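Local coordinates for protein S-adenosylmethionine-dependent methyltransferase (Clostridium acetobutylicum, PDB 1Y8C) that probably transfers a methyl group from S-adenosylmethionine to an acceptor substrate, at residues T112-D117 / H198-Y203; F138-N143 / Y240-G245. One frame throughout, in Å; residues are numbered along the deposited sequence.

Contact 1. Residues T112-D117 / H198-Y203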
ATOM      1  N   THR A 112      -4.669   1.200  -2.428  1.00 50.10           N
ATOM      2  CA  THR A 112      -5.853   1.990  -2.700  1.00 50.17           C
ATOM      3  C   THR A 112      -6.311   1.836  -4.160  1.00 51.72           C
ATOM      4  O   THR A 112      -7.505   1.885  -4.439  1.00 53.52           O
ATOM      5  CB  THR A 112      -5.582   3.486  -2.387  1.00 51.03           C
ATOM      6  OG1 THR A 112      -5.320   3.630  -0.984  1.00 51.27           O
ATOM      7  CG2 THR A 112      -6.767   4.370  -2.779  1.00 47.61           C
ATOM      8  N   ASN A 113      -5.391   1.639  -5.099  1.00 51.71           N
ATOM      9  CA  ASN A 113      -5.826   1.494  -6.487  1.00 51.94           C
ATOM     10  C   ASN A 113      -6.612   0.215  -6.756  1.00 53.55           C
ATOM     11  O   ASN A 113      -7.288   0.120  -7.765  1.00 53.53           O
ATOM     12  CB  ASN A 113      -4.643   1.545  -7.463  1.00 52.38           C
ATOM     13  CG  ASN A 113      -3.914   2.866  -7.434  1.00 52.07           C
ATOM     14  OD1 ASN A 113      -3.038   3.078  -6.600  1.00 54.33           O
ATOM     15  ND2 ASN A 113      -4.277   3.770  -8.339  1.00 51.94           N
ATOM     16  N   TYR A 114      -6.515  -0.769  -5.866  1.00 55.01           N
ATOM     17  CA  TYR A 114      -7.236  -2.016  -6.057  1.00 55.73           C
ATOM     18  C   TYR A 114      -8.728  -1.851  -5.779  1.00 57.35           C
ATOM     19  O   TYR A 114      -9.521  -2.743  -6.051  1.00 59.63           O
ATOM     20  CB  TYR A 114      -6.669  -3.125  -5.171  1.00 56.19           C
ATOM     21  CG  TYR A 114      -5.293  -3.616  -5.569  1.00 58.53           C
ATOM     22  CD1 TYR A 114      -4.200  -3.410  -4.742  1.00 62.16           C
ATOM     23  CD2 TYR A 114      -5.088  -4.310  -6.757  1.00 60.14           C
ATOM     24  CE1 TYR A 114      -2.936  -3.882  -5.075  1.00 62.61           C
ATOM     25  CE2 TYR A 114      -3.821  -4.789  -7.102  1.00 61.11           C
ATOM     26  CZ  TYR A 114      -2.748  -4.568  -6.246  1.00 62.61           C
ATOM     27  OH  TYR A 114      -1.483  -5.029  -6.548  1.00 65.39           O
ATOM     28  N   ILE A 115      -9.116  -0.720  -5.218  1.00 58.64           N
ATOM     29  CA  ILE A 115     -10.524  -0.483  -4.974  1.00 59.19           C
ATOM     30  C   ILE A 115     -11.000   0.199  -6.246  1.00 60.18           C
ATOM     31  O   ILE A 115     -11.062   1.425  -6.325  1.00 60.06           O
ATOM     32  CB  ILE A 115     -10.730   0.445  -3.786  1.00 60.47           C
ATOM     33  CG1 ILE A 115     -10.048  -0.153  -2.552  1.00 59.58           C
ATOM     34  CG2 ILE A 115     -12.228   0.655  -3.554  1.00 58.98           C
ATOM     35  CD1 ILE A 115      -9.940   0.801  -1.376  1.00 60.41           C
ATOM     36  N   ILE A 116     -11.326  -0.606  -7.250  1.00 61.90           N
ATOM     37  CA  ILE A 116     -11.743  -0.078  -8.544  1.00 63.27           C
ATOM     38  C   ILE A 116     -13.119   0.551  -8.636  1.00 63.78           C
ATOM     39  O   ILE A 116     -13.451   1.161  -9.643  1.00 63.69           O
ATOM     40  CB  ILE A 116     -11.609  -1.159  -9.632  1.00 63.52           C
ATOM     41  CG1 ILE A 116     -12.556  -2.325  -9.353  1.00 62.16           C
ATOM     42  CG2 ILE A 116     -10.168  -1.657  -9.664  1.00 62.18           C
ATOM     43  CD1 ILE A 116     -12.492  -3.408 -10.427  1.00 62.39           C
ATOM     44  N   ASP A 117     -13.912   0.414  -7.585  1.00 64.90           N
ATOM     45  CA  ASP A 117     -15.246   0.986  -7.570  1.00 66.30           C
ATOM     46  C   ASP A 117     -15.253   2.272  -6.741  1.00 66.16           C
ATOM     47  O   ASP A 117     -14.943   2.248  -5.551  1.00 66.36           O
ATOM     48  CB  ASP A 117     -16.216  -0.018  -6.964  1.00 69.58           C
ATOM     49  CG  ASP A 117     -17.647   0.302  -7.291  1.00 72.95           C
ATOM     50  OD1 ASP A 117     -18.046   1.468  -7.086  1.00 74.12           O
ATOM     51  OD2 ASP A 117     -18.371  -0.610  -7.752  1.00 75.63           O
ATOM     52  N   HIS A 198      -3.795  -8.729 -11.258  1.00 68.72           N
ATOM     53  CA  HIS A 198      -4.377  -7.663 -10.458  1.00 68.90           C
ATOM     54  C   HIS A 198      -5.033  -6.612 -11.352  1.00 67.27           C
ATOM     55  O   HIS A 198      -4.723  -6.501 -12.537  1.00 65.52           O
ATOM     56  CB  HIS A 198      -3.295  -7.016  -9.584  1.00 70.11           C
ATOM     57  CG  HIS A 198      -2.550  -7.990  -8.725  1.00 74.48           C
ATOM     58  ND1 HIS A 198      -1.179  -7.956  -8.576  1.00 76.70           N
ATOM     59  CD2 HIS A 198      -2.984  -9.031  -7.974  1.00 76.19           C
ATOM     60  CE1 HIS A 198      -0.801  -8.932  -7.772  1.00 77.64           C
ATOM     61  NE2 HIS A 198      -1.875  -9.601  -7.392  1.00 78.27           N
ATOM     62  N   GLU A 199      -5.935  -5.837 -10.762  1.00 65.46           N
ATOM     63  CA  GLU A 199      -6.643  -4.796 -11.479  1.00 63.24           C
ATOM     64  C   GLU A 199      -6.576  -3.528 -10.642  1.00 61.93           C
ATOM     65  O   GLU A 199      -6.933  -3.545  -9.465  1.00 62.36           O
ATOM     66  CB  GLU A 199      -8.080  -5.238 -11.661  1.00 64.60           C
ATOM     67  CG  GLU A 199      -8.814  -4.621 -12.813  1.00 67.87           C
ATOM     68  CD  GLU A 199     -10.022  -5.463 -13.192  1.00 69.81           C
ATOM     69  OE1 GLU A 199     -10.893  -5.677 -12.314  1.00 69.60           O
ATOM     70  OE2 GLU A 199     -10.099  -5.912 -14.358  1.00 69.94           O
ATOM     71  N   GLU A 200      -6.095  -2.440 -11.239  1.00 59.93           N
ATOM     72  CA  GLU A 200      -5.989  -1.157 -10.533  1.00 60.64           C
ATOM     73  C   GLU A 200      -6.710  -0.054 -11.319  1.00 59.81           C
ATOM     74  O   GLU A 200      -6.663  -0.022 -12.550  1.00 60.62           O
ATOM     75  CB  GLU A 200      -4.508  -0.764 -10.326  1.00 59.43           C
ATOM     76  CG  GLU A 200      -3.831  -1.422  -9.107  1.00 61.60           C
ATOM     77  CD  GLU A 200      -2.437  -0.850  -8.780  1.00 63.77           C
ATOM     78  OE1 GLU A 200      -2.190   0.356  -9.033  1.00 62.72           O
ATOM     79  OE2 GLU A 200      -1.597  -1.606  -8.235  1.00 62.54           O
ATOM     80  N   ARG A 201      -7.398   0.839 -10.616  1.00 59.27           N
ATOM     81  CA  ARG A 201      -8.085   1.917 -11.301  1.00 56.62           C
ATOM     82  C   ARG A 201      -7.217   3.153 -11.294  1.00 55.75           C
ATOM     83  O   ARG A 201      -6.531   3.442 -10.311  1.00 54.14           O
ATOM     84  CB  ARG A 201      -9.427   2.258 -10.650  1.00 59.18           C
ATOM     85  CG  ARG A 201     -10.385   2.845 -11.671  1.00 63.69           C
ATOM     86  CD  ARG A 201     -11.189   4.020 -11.170  1.00 65.49           C
ATOM     87  NE  ARG A 201     -12.524   3.625 -10.727  1.00 69.18           N
ATOM     88  CZ  ARG A 201     -13.605   4.398 -10.837  1.00 71.07           C
ATOM     89  NH1 ARG A 201     -13.506   5.605 -11.383  1.00 70.32           N
ATOM     90  NH2 ARG A 201     -14.788   3.975 -10.397  1.00 71.90           N
ATOM     91  N   ALA A 202      -7.246   3.890 -12.394  1.00 54.19           N
ATOM     92  CA  ALA A 202      -6.452   5.095 -12.487  1.00 53.22           C
ATOM     93  C   ALA A 202      -7.285   6.281 -12.032  1.00 53.98           C
ATOM     94  O   ALA A 202      -8.072   6.831 -12.799  1.00 53.84           O
ATOM     95  CB  ALA A 202      -5.971   5.289 -13.911  1.00 53.32           C
ATOM     96  N   TYR A 203      -7.102   6.668 -10.774  1.00 55.67           N
ATOM     97  CA  TYR A 203      -7.827   7.789 -10.192  1.00 57.13           C
ATOM     98  C   TYR A 203      -7.088   9.109 -10.385  1.00 58.89           C
ATOM     99  O   TYR A 203      -5.866   9.175 -10.238  1.00 60.20           O
ATOM    100  CB  TYR A 203      -8.039   7.562  -8.693  1.00 54.27           C
ATOM    101  CG  TYR A 203      -9.072   6.520  -8.347  1.00 55.92           C
ATOM    102  CD1 TYR A 203      -8.713   5.349  -7.672  1.00 54.95           C
ATOM    103  CD2 TYR A 203     -10.419   6.718  -8.656  1.00 53.95           C
ATOM    104  CE1 TYR A 203      -9.673   4.407  -7.317  1.00 54.42           C
ATOM    105  CE2 TYR A 203     -11.385   5.786  -8.299  1.00 53.22           C
ATOM    106  CZ  TYR A 203     -11.008   4.634  -7.632  1.00 55.84           C
ATOM    107  OH  TYR A 203     -11.967   3.710  -7.281  1.00 56.91           O
TER
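The ring of Tyr114 carries Glu200 CG over one face, a CH-pi contact 4.2 Å from the ring centroid, while His198 CB lies at its edge near the ring plane. That edge also points toward the face of the His198 imidazole in an offset T-shaped pair, the planes 82° apart. The Tyr203 ring has Arg201 CD over one face, offset toward the rim, and the carbonyl of Ile115 at its edge; Tyr203 CE2 in turn lies over the rim of one face of the Arg201 guanidinium. These groups fasten the loop that follows strand 104-107 of the Rossmann-like methyltransferase core to the end of strand 191-201, an outer strand of the separate antiparallel sheet. Asn113 does so with both backbone and side chain. Its O accepts Arg201 N (2.9 Å) on an in-plane lone pair, and its ND2 donates to Arg201 O (3.0 Å), which lies in the amide plane and is met nearly along its C=O axis; OD1 takes Asn143 N. Glu200 crosses Asn113 obliquely and gives OE1 to Asn143 ND2. Ile115, the centre of an inverse gamma turn, offers its O to Tyr203, OH to O 2.6 Å. Arg201, bent at chi2 and chi3, grips Ile116 O side-on at its guanidinium edge, 3° out of that plane, with NE at 2.8 Å and NH2 at 3.2 Å, both from above the carbonyl plane.

Contact 2. Residues F138-N143 / Y240-G245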
ATOM      1  N   PHE A 138      -3.359   9.980   8.689  1.00 50.15           N
ATOM      2  CA  PHE A 138      -3.589   8.866   7.769  1.00 48.11           C
ATOM      3  C   PHE A 138      -2.717   9.059   6.528  1.00 48.61           C
ATOM      4  O   PHE A 138      -2.853  10.053   5.809  1.00 47.59           O
ATOM      5  CB  PHE A 138      -5.071   8.788   7.367  1.00 44.52           C
ATOM      6  CG  PHE A 138      -5.351   7.810   6.239  1.00 42.06           C
ATOM      7  CD1 PHE A 138      -4.655   6.597   6.155  1.00 39.62           C
ATOM      8  CD2 PHE A 138      -6.333   8.091   5.281  1.00 41.69           C
ATOM      9  CE1 PHE A 138      -4.920   5.672   5.132  1.00 36.83           C
ATOM     10  CE2 PHE A 138      -6.612   7.181   4.253  1.00 41.39           C
ATOM     11  CZ  PHE A 138      -5.902   5.959   4.179  1.00 39.39           C
ATOM     12  N   ILE A 139      -1.825   8.102   6.288  1.00 46.84           N
ATOM     13  CA  ILE A 139      -0.903   8.156   5.158  1.00 46.18           C
ATOM     14  C   ILE A 139      -1.106   6.990   4.183  1.00 47.89           C
ATOM     15  O   ILE A 139      -1.100   5.825   4.581  1.00 49.63           O
ATOM     16  CB  ILE A 139       0.564   8.163   5.674  1.00 43.56           C
ATOM     17  CG1 ILE A 139       0.777   9.382   6.569  1.00 45.79           C
ATOM     18  CG2 ILE A 139       1.534   8.188   4.520  1.00 42.54           C
ATOM     19  CD1 ILE A 139       2.169   9.500   7.158  1.00 47.62           C
ATOM     20  N   PHE A 140      -1.291   7.308   2.905  1.00 47.83           N
ATOM     21  CA  PHE A 140      -1.486   6.280   1.887  1.00 48.57           C
ATOM     22  C   PHE A 140      -0.960   6.770   0.546  1.00 49.34           C
ATOM     23  O   PHE A 140      -0.841   7.974   0.325  1.00 50.10           O
ATOM     24  CB  PHE A 140      -2.972   5.939   1.752  1.00 46.90           C
ATOM     25  CG  PHE A 140      -3.792   7.019   1.090  1.00 47.67           C
ATOM     26  CD1 PHE A 140      -4.100   6.949  -0.263  1.00 46.18           C
ATOM     27  CD2 PHE A 140      -4.275   8.099   1.824  1.00 49.56           C
ATOM     28  CE1 PHE A 140      -4.882   7.935  -0.872  1.00 46.45           C
ATOM     29  CE2 PHE A 140      -5.064   9.096   1.214  1.00 49.22           C
ATOM     30  CZ  PHE A 140      -5.366   9.012  -0.132  1.00 45.76           C
ATOM     31  N   ASP A 141      -0.639   5.845  -0.354  1.00 50.52           N
ATOM     32  CA  ASP A 141      -0.157   6.251  -1.663  1.00 51.29           C
ATOM     33  C   ASP A 141      -0.939   5.576  -2.755  1.00 51.53           C
ATOM     34  O   ASP A 141      -1.630   4.588  -2.522  1.00 51.54           O
ATOM     35  CB  ASP A 141       1.324   5.915  -1.834  1.00 52.84           C
ATOM     36  CG  ASP A 141       1.579   4.425  -1.915  1.00 54.73           C
ATOM     37  OD1 ASP A 141       1.209   3.798  -2.933  1.00 55.25           O
ATOM     38  OD2 ASP A 141       2.155   3.880  -0.953  1.00 55.20           O
ATOM     39  N   ILE A 142      -0.824   6.120  -3.956  1.00 51.28           N
ATOM     40  CA  ILE A 142      -1.501   5.552  -5.104  1.00 51.40           C
ATOM     41  C   ILE A 142      -0.605   5.692  -6.317  1.00 52.93           C
ATOM     42  O   ILE A 142       0.326   6.502  -6.331  1.00 53.47           O
ATOM     43  CB  ILE A 142      -2.814   6.285  -5.414  1.00 51.70           C
ATOM     44  CG1 ILE A 142      -2.515   7.703  -5.916  1.00 49.43           C
ATOM     45  CG2 ILE A 142      -3.700   6.306  -4.172  1.00 51.34           C
ATOM     46  CD1 ILE A 142      -3.734   8.446  -6.433  1.00 45.88           C
ATOM     47  N   ASN A 143      -0.867   4.872  -7.326  1.00 53.24           N
ATOM     48  CA  ASN A 143      -0.112   4.979  -8.553  1.00 52.50           C
ATOM     49  C   ASN A 143      -0.854   6.106  -9.233  1.00 52.38           C
ATOM     50  O   ASN A 143      -2.088   6.175  -9.174  1.00 52.08           O
ATOM     51  CB  ASN A 143      -0.184   3.697  -9.375  1.00 52.95           C
ATOM     52  CG  ASN A 143       0.885   2.688  -8.970  1.00 56.32           C
ATOM     53  OD1 ASN A 143       2.035   3.050  -8.729  1.00 57.94           O
ATOM     54  ND2 ASN A 143       0.512   1.417  -8.907  1.00 58.69           N
ATOM     55  N   TYR A 240      -0.277  10.758  -0.128  1.00 53.98           N
ATOM     56  CA  TYR A 240      -1.173  11.676   0.554  1.00 52.27           C
ATOM     57  C   TYR A 240      -1.024  11.561   2.067  1.00 53.81           C
ATOM     58  O   TYR A 240      -0.773  10.480   2.618  1.00 53.82           O
ATOM     59  CB  TYR A 240      -2.633  11.384   0.219  1.00 51.62           C
ATOM     60  CG  TYR A 240      -3.113  11.899  -1.118  1.00 50.50           C
ATOM     61  CD1 TYR A 240      -3.016  11.113  -2.270  1.00 50.01           C
ATOM     62  CD2 TYR A 240      -3.704  13.157  -1.225  1.00 50.69           C
ATOM     63  CE1 TYR A 240      -3.500  11.559  -3.493  1.00 47.87           C
ATOM     64  CE2 TYR A 240      -4.193  13.621  -2.444  1.00 52.10           C
ATOM     65  CZ  TYR A 240      -4.088  12.811  -3.574  1.00 51.39           C
ATOM     66  OH  TYR A 240      -4.595  13.267  -4.767  1.00 56.08           O
ATOM     67  N   LEU A 241      -1.196  12.694   2.731  1.00 55.62           N
ATOM     68  CA  LEU A 241      -1.125  12.769   4.177  1.00 56.42           C
ATOM     69  C   LEU A 241      -2.367  13.535   4.625  1.00 56.28           C
ATOM     70  O   LEU A 241      -2.497  14.724   4.356  1.00 52.56           O
ATOM     71  CB  LEU A 241       0.127  13.516   4.588  1.00 58.95           C
ATOM     72  CG  LEU A 241       0.672  12.970   5.899  1.00 63.51           C
ATOM     73  CD1 LEU A 241       2.166  12.710   5.735  1.00 64.70           C
ATOM     74  CD2 LEU A 241       0.379  13.936   7.040  1.00 62.63           C
ATOM     75  N   VAL A 242      -3.280  12.847   5.307  1.00 58.77           N
ATOM     76  CA  VAL A 242      -4.516  13.473   5.752  1.00 59.80           C
ATOM     77  C   VAL A 242      -4.820  13.258   7.233  1.00 61.78           C
ATOM     78  O   VAL A 242      -4.165  12.458   7.913  1.00 62.07           O
ATOM     79  CB  VAL A 242      -5.712  12.958   4.916  1.00 58.03           C
ATOM     80  CG1 VAL A 242      -5.316  12.876   3.450  1.00 54.26           C
ATOM     81  CG2 VAL A 242      -6.171  11.602   5.431  1.00 55.99           C
ATOM     82  N   LYS A 243      -5.825  13.988   7.715  1.00 64.44           N
ATOM     83  CA  LYS A 243      -6.269  13.903   9.104  1.00 65.63           C
ATOM     84  C   LYS A 243      -7.767  14.175   9.187  1.00 65.96           C
ATOM     85  O   LYS A 243      -8.389  14.575   8.200  1.00 64.58           O
ATOM     86  CB  LYS A 243      -5.531  14.913   9.990  1.00 66.25           C
ATOM     87  CG  LYS A 243      -5.736  16.362   9.609  1.00 68.94           C
ATOM     88  CD  LYS A 243      -5.547  17.288  10.804  1.00 72.61           C
ATOM     89  CE  LYS A 243      -4.186  17.103  11.489  1.00 75.83           C
ATOM     90  NZ  LYS A 243      -4.172  16.068  12.582  1.00 76.44           N
ATOM     91  N   LEU A 244      -8.338  13.956  10.370  1.00 67.07           N
ATOM     92  CA  LEU A 244      -9.763  14.172  10.585  1.00 67.62           C
ATOM     93  C   LEU A 244     -10.103  15.633  10.467  1.00 69.89           C
ATOM     94  O   LEU A 244      -9.559  16.456  11.200  1.00 69.21           O
ATOM     95  CB  LEU A 244     -10.164  13.693  11.966  1.00 65.98           C
ATOM     96  CG  LEU A 244     -11.152  12.547  12.011  1.00 63.78           C
ATOM     97  CD1 LEU A 244     -10.721  11.427  11.089  1.00 65.36           C
ATOM     98  CD2 LEU A 244     -11.228  12.073  13.444  1.00 63.08           C
ATOM     99  N   GLY A 245     -11.017  15.950   9.555  1.00 72.84           N
ATOM    100  CA  GLY A 245     -11.409  17.332   9.360  1.00 78.49           C
ATOM    101  C   GLY A 245     -12.786  17.656   9.907  1.00 81.78           C
ATOM    102  O   GLY A 245     -12.921  18.357  10.914  1.00 81.52           O
TER
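Strands 138-143 and 240-244 run antiparallel, paired from Phe138 to Phe140 within these ranges. Two hydrogen-bonded pairs, Phe138 with Val242 and Phe140 with Tyr240, flank the non-hydrogen-bonded pair Ile139 with Leu241. The shortest of the four backbone bonds runs from Phe138 N to Val242 O, 2.7 Å. Phe140 CG sits in the crowded position between backbone N and carbonyl carbon (chi1 72°), which lays the ring beside Tyr240. The two ring planes are 8° apart but slid so far that they barely overlap; instead Tyr240 CB covers the Phe140 face, 3.9 Å from its centroid. Next along, Phe138 CD2 meets Val242 CG2 at 3.5 Å. The other face holds an aliphatic pair, Ile139 CD1 against Leu241 CD1 at 3.5 Å. Packing is looser at Ile142, whose CD1 reaches only the edge of the Tyr240 ring, and Lys243-Gly245 runs out to an exposed end. Strand 237-244, the one antiparallel strand, is inserted between 136-143 and 217-224, the hallmark of the class I S-adenosylmethionine-dependent methyltransferase fold; helix 205-214 covers Tyr240, Ile142 and Val242, with Glu209 bonding the tyrosine hydroxyl, and helix 118-129 packs on Phe138.

The centres of the two contacts lie about 16 Å apart, yet touch at the end of strand 136-143. There Asn143 closes the link twice: its backbone N lies 2.9 Å from Asn113 OD1 and its ND2 2.9 Å from Glu200 OE1, both probable hydrogen bonds. Thr112 OG1 also packs on Phe140 CD1 at 3.6 Å. Contact 2 joins two strands of the mixed sheet, and contact 1 ties the four-stranded antiparallel sheet to the core loop between strand 104-107 and helix 118-129. Their segments alternate along the chain. Strand 136-143 ends at the C-terminal edge of the parallel strands, where the cofactor typically binds in this family, mainly over the first strands; neither contact locates bound cofactor.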